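Local coordinates for protein response regulator (Xanthomonas campestris pv. campestris, PDB 3QYY) that probably acts, through its GGDEF domain, as a diguanylate cyclase making the second messenger c-di-GMP, which is also bound at the active site of this domain, at residues W41-F46 with H99-A105. Coordinates in Å, arbitrary orientation, origin at the centre of the assembly. Residues are numbered along the deposited sequence.
Sequences WPFVLF and HASEDEA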
ATOM      1  N   TRP B  41     -21.700 -23.863  -6.591  1.00 41.57           N
ATOM      2  CA  TRP B  41     -20.332 -24.254  -6.903  1.00 39.61           C
ATOM      3  C   TRP B  41     -19.329 -23.655  -5.923  1.00 35.57           C
ATOM      4  O   TRP B  41     -19.614 -22.667  -5.244  1.00 34.71           O
ATOM      5  CB  TRP B  41     -19.956 -23.913  -8.353  1.00 44.03           C
ATOM      6  CG  TRP B  41     -20.175 -22.507  -8.792  1.00 46.85           C
ATOM      7  CD1 TRP B  41     -19.928 -21.373  -8.078  1.00 48.54           C
ATOM      8  CD2 TRP B  41     -20.582 -22.080 -10.099  1.00 48.68           C
ATOM      9  NE1 TRP B  41     -20.149 -20.263  -8.862  1.00 50.61           N
ATOM     10  CE2 TRP B  41     -20.551 -20.670 -10.107  1.00 49.48           C
ATOM     11  CE3 TRP B  41     -20.968 -22.755 -11.265  1.00 49.54           C
ATOM     12  CZ2 TRP B  41     -20.888 -19.919 -11.240  1.00 50.42           C
ATOM     13  CZ3 TRP B  41     -21.304 -22.009 -12.391  1.00 49.58           C
ATOM     14  CH2 TRP B  41     -21.261 -20.604 -12.368  1.00 49.87           C
ATOM     15  N   PRO B  42     -18.139 -24.261  -5.825  1.00 32.54           N
ATOM     16  CA  PRO B  42     -17.094 -23.791  -4.915  1.00 29.64           C
ATOM     17  C   PRO B  42     -16.456 -22.474  -5.341  1.00 27.41           C
ATOM     18  O   PRO B  42     -16.390 -22.157  -6.528  1.00 25.85           O
ATOM     19  CB  PRO B  42     -16.093 -24.937  -4.939  1.00 29.32           C
ATOM     20  CG  PRO B  42     -16.156 -25.363  -6.370  1.00 30.46           C
ATOM     21  CD  PRO B  42     -17.653 -25.400  -6.626  1.00 32.60           C
ATOM     22  N   PHE B  43     -15.994 -21.708  -4.362  1.00 25.46           N
ATOM     23  CA  PHE B  43     -15.331 -20.449  -4.652  1.00 23.91           C
ATOM     24  C   PHE B  43     -14.265 -20.145  -3.613  1.00 22.64           C
ATOM     25  O   PHE B  43     -14.507 -20.231  -2.408  1.00 22.91           O
ATOM     26  CB  PHE B  43     -16.325 -19.284  -4.712  1.00 21.70           C
ATOM     27  CG  PHE B  43     -15.677 -17.970  -5.054  1.00 21.86           C
ATOM     28  CD1 PHE B  43     -15.711 -16.904  -4.160  1.00 21.98           C
ATOM     29  CD2 PHE B  43     -14.988 -17.818  -6.255  1.00 20.58           C
ATOM     30  CE1 PHE B  43     -15.066 -15.699  -4.454  1.00 21.39           C
ATOM     31  CE2 PHE B  43     -14.338 -16.616  -6.562  1.00 21.28           C
ATOM     32  CZ  PHE B  43     -14.379 -15.555  -5.653  1.00 22.10           C
ATOM     33  N   VAL B  44     -13.078 -19.804  -4.098  1.00 20.91           N
ATOM     34  CA  VAL B  44     -11.960 -19.468  -3.236  1.00 19.00           C
ATOM     35  C   VAL B  44     -11.469 -18.082  -3.645  1.00 18.95           C
ATOM     36  O   VAL B  44     -11.247 -17.821  -4.829  1.00 19.09           O
ATOM     37  CB  VAL B  44     -10.809 -20.476  -3.400  1.00 20.20           C
ATOM     38  CG1 VAL B  44      -9.699 -20.162  -2.407  1.00 19.06           C
ATOM     39  CG2 VAL B  44     -11.331 -21.901  -3.197  1.00 20.96           C
ATOM     40  N   LEU B  45     -11.316 -17.194  -2.668  1.00 17.75           N
ATOM     41  CA  LEU B  45     -10.841 -15.837  -2.932  1.00 16.47           C
ATOM     42  C   LEU B  45      -9.424 -15.670  -2.412  1.00 17.38           C
ATOM     43  O   LEU B  45      -9.124 -16.059  -1.279  1.00 18.07           O
ATOM     44  CB  LEU B  45     -11.748 -14.807  -2.250  1.00 16.91           C
ATOM     45  CG  LEU B  45     -11.298 -13.344  -2.362  1.00 16.44           C
ATOM     46  CD1 LEU B  45     -11.440 -12.880  -3.815  1.00 18.42           C
ATOM     47  CD2 LEU B  45     -12.130 -12.467  -1.429  1.00 17.51           C
ATOM     48  N   PHE B  46      -8.555 -15.098  -3.242  1.00 16.99           N
ATOM     49  CA  PHE B  46      -7.171 -14.846  -2.862  1.00 16.22           C
ATOM     50  C   PHE B  46      -6.879 -13.350  -2.910  1.00 16.35           C
ATOM     51  O   PHE B  46      -7.336 -12.650  -3.814  1.00 14.80           O
ATOM     52  CB  PHE B  46      -6.182 -15.518  -3.820  1.00 18.76           C
ATOM     53  CG  PHE B  46      -6.280 -17.013  -3.865  1.00 20.58           C
ATOM     54  CD1 PHE B  46      -7.155 -17.639  -4.745  1.00 21.99           C
ATOM     55  CD2 PHE B  46      -5.475 -17.798  -3.044  1.00 21.95           C
ATOM     56  CE1 PHE B  46      -7.224 -19.031  -4.814  1.00 22.85           C
ATOM     57  CE2 PHE B  46      -5.536 -19.193  -3.103  1.00 22.95           C
ATOM     58  CZ  PHE B  46      -6.413 -19.807  -3.990  1.00 24.72           C
ATOM     59  N   HIS B  99     -13.205 -20.571  -9.019  1.00 22.54           N
ATOM     60  CA  HIS B  99     -14.357 -21.421  -8.761  1.00 23.31           C
ATOM     61  C   HIS B  99     -13.961 -22.880  -8.903  1.00 24.91           C
ATOM     62  O   HIS B  99     -14.227 -23.520  -9.924  1.00 25.01           O
ATOM     63  CB  HIS B  99     -15.511 -21.089  -9.711  1.00 23.27           C
ATOM     64  CG  HIS B  99     -16.293 -19.881  -9.302  1.00 23.04           C
ATOM     65  ND1 HIS B  99     -16.195 -18.670  -9.952  1.00 24.57           N
ATOM     66  CD2 HIS B  99     -17.171 -19.692  -8.288  1.00 22.49           C
ATOM     67  CE1 HIS B  99     -16.980 -17.789  -9.360  1.00 23.38           C
ATOM     68  NE2 HIS B  99     -17.583 -18.384  -8.347  1.00 24.04           N
ATOM     69  N   ALA B 100     -13.313 -23.387  -7.858  1.00 24.38           N
ATOM     70  CA  ALA B 100     -12.850 -24.767  -7.788  1.00 24.23           C
ATOM     71  C   ALA B 100     -12.677 -25.099  -6.310  1.00 25.01           C
ATOM     72  O   ALA B 100     -12.811 -24.223  -5.459  1.00 24.06           O
ATOM     73  CB  ALA B 100     -11.522 -24.908  -8.509  1.00 24.53           C
ATOM     74  N   SER B 101     -12.386 -26.358  -5.998  1.00 25.77           N
ATOM     75  CA  SER B 101     -12.190 -26.752  -4.607  1.00 26.89           C
ATOM     76  C   SER B 101     -10.931 -26.062  -4.078  1.00 25.99           C
ATOM     77  O   SER B 101     -10.028 -25.729  -4.848  1.00 25.36           O
ATOM     78  CB  SER B 101     -12.026 -28.271  -4.502  1.00 27.53           C
ATOM     79  OG  SER B 101     -10.826 -28.691  -5.127  1.00 30.08           O
ATOM     80  N   GLU B 102     -10.864 -25.855  -2.768  1.00 25.84           N
ATOM     81  CA  GLU B 102      -9.710 -25.191  -2.174  1.00 26.90           C
ATOM     82  C   GLU B 102      -8.375 -25.841  -2.540  1.00 28.49           C
ATOM     83  O   GLU B 102      -7.413 -25.149  -2.878  1.00 27.16           O
ATOM     84  CB  GLU B 102      -9.852 -25.130  -0.650  1.00 27.98           C
ATOM     85  CG  GLU B 102      -8.736 -24.338   0.025  1.00 28.71           C
ATOM     86  CD  GLU B 102      -8.910 -24.232   1.524  1.00 31.63           C
ATOM     87  OE1 GLU B 102      -8.093 -23.536   2.164  1.00 32.36           O
ATOM     88  OE2 GLU B 102      -9.857 -24.840   2.062  1.00 32.47           O
ATOM     89  N   ASP B 103      -8.310 -27.168  -2.469  1.00 30.38           N
ATOM     90  CA  ASP B 103      -7.077 -27.879  -2.801  1.00 31.75           C
ATOM     91  C   ASP B 103      -6.593 -27.547  -4.209  1.00 30.99           C
ATOM     92  O   ASP B 103      -5.435 -27.178  -4.408  1.00 31.81           O
ATOM     93  CB  ASP B 103      -7.285 -29.392  -2.677  1.00 35.98           C
ATOM     94  CG  ASP B 103      -7.424 -29.846  -1.236  1.00 39.25           C
ATOM     95  OD1 ASP B 103      -7.731 -31.035  -1.016  1.00 43.09           O
ATOM     96  OD2 ASP B 103      -7.222 -29.015  -0.325  1.00 42.49           O
ATOM     97  N   GLU B 104      -7.482 -27.677  -5.184  1.00 29.49           N
ATOM     98  CA  GLU B 104      -7.138 -27.393  -6.571  1.00 29.97           C
ATOM     99  C   GLU B 104      -6.721 -25.934  -6.745  1.00 28.49           C
ATOM    100  O   GLU B 104      -5.676 -25.641  -7.321  1.00 27.19           O
ATOM    101  CB  GLU B 104      -8.331 -27.703  -7.477  1.00 31.05           C
ATOM    102  CG  GLU B 104      -8.112 -27.350  -8.940  1.00 36.02           C
ATOM    103  CD  GLU B 104      -9.305 -27.703  -9.812  1.00 38.56           C
ATOM    104  OE1 GLU B 104      -9.300 -27.335 -11.005  1.00 40.02           O
ATOM    105  OE2 GLU B 104     -10.245 -28.352  -9.302  1.00 40.06           O
ATOM    106  N   ALA B 105      -7.544 -25.023  -6.238  1.00 27.96           N
ATOM    107  CA  ALA B 105      -7.261 -23.597  -6.345  1.00 28.17           C
ATOM    108  C   ALA B 105      -5.918 -23.231  -5.721  1.00 28.60           C
ATOM    109  O   ALA B 105      -5.094 -22.564  -6.347  1.00 28.66           O
ATOM    110  CB  ALA B 105      -8.380 -22.796  -5.690  1.00 26.88           C
TER
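H99, just past strand 93-98, puts its imidazole between two aromatic rings: F43 CD2 lies over one face, 3.4 Å from H99 NE2, and W41 CE2 over the opposite face. The imidazole plane is tilted 37° to F43 (centroids 4.6 Å apart) and 58° to the five-membered ring of W41 (4.2 Å), an aromatic cluster of oblique pairs. H99 ND1 and N also hydrogen-bond to Q83 O and D84 OD2, respectively, and H99 CA makes a CA-H...O contact of 3.1 Å with P42 O. At A100 the methyl points away and the carbonyl faces inward, with A100 O 3.4 Å from P42 CB and 3.6 Å from V44 CG2. S101 is the N-cap of helix 102-116; its OG accepts a weak 3.5 Å hydrogen bond from E104 N, and the A105 N to S101 O hydrogen bond (2.9 Å) closes the first turn. E102 presents its CA to V44 CG2 at 3.8 Å. A105 CB sits 4.0 Å from both V44 CG2 and F46 CZ, joining the helix to the central strand 44-50 of the GGDEF sheet. Between these segments the contacts are chiefly aromatic and apolar, beside the V44-V98 backbone pairing, and A100 O is left buried without a partner.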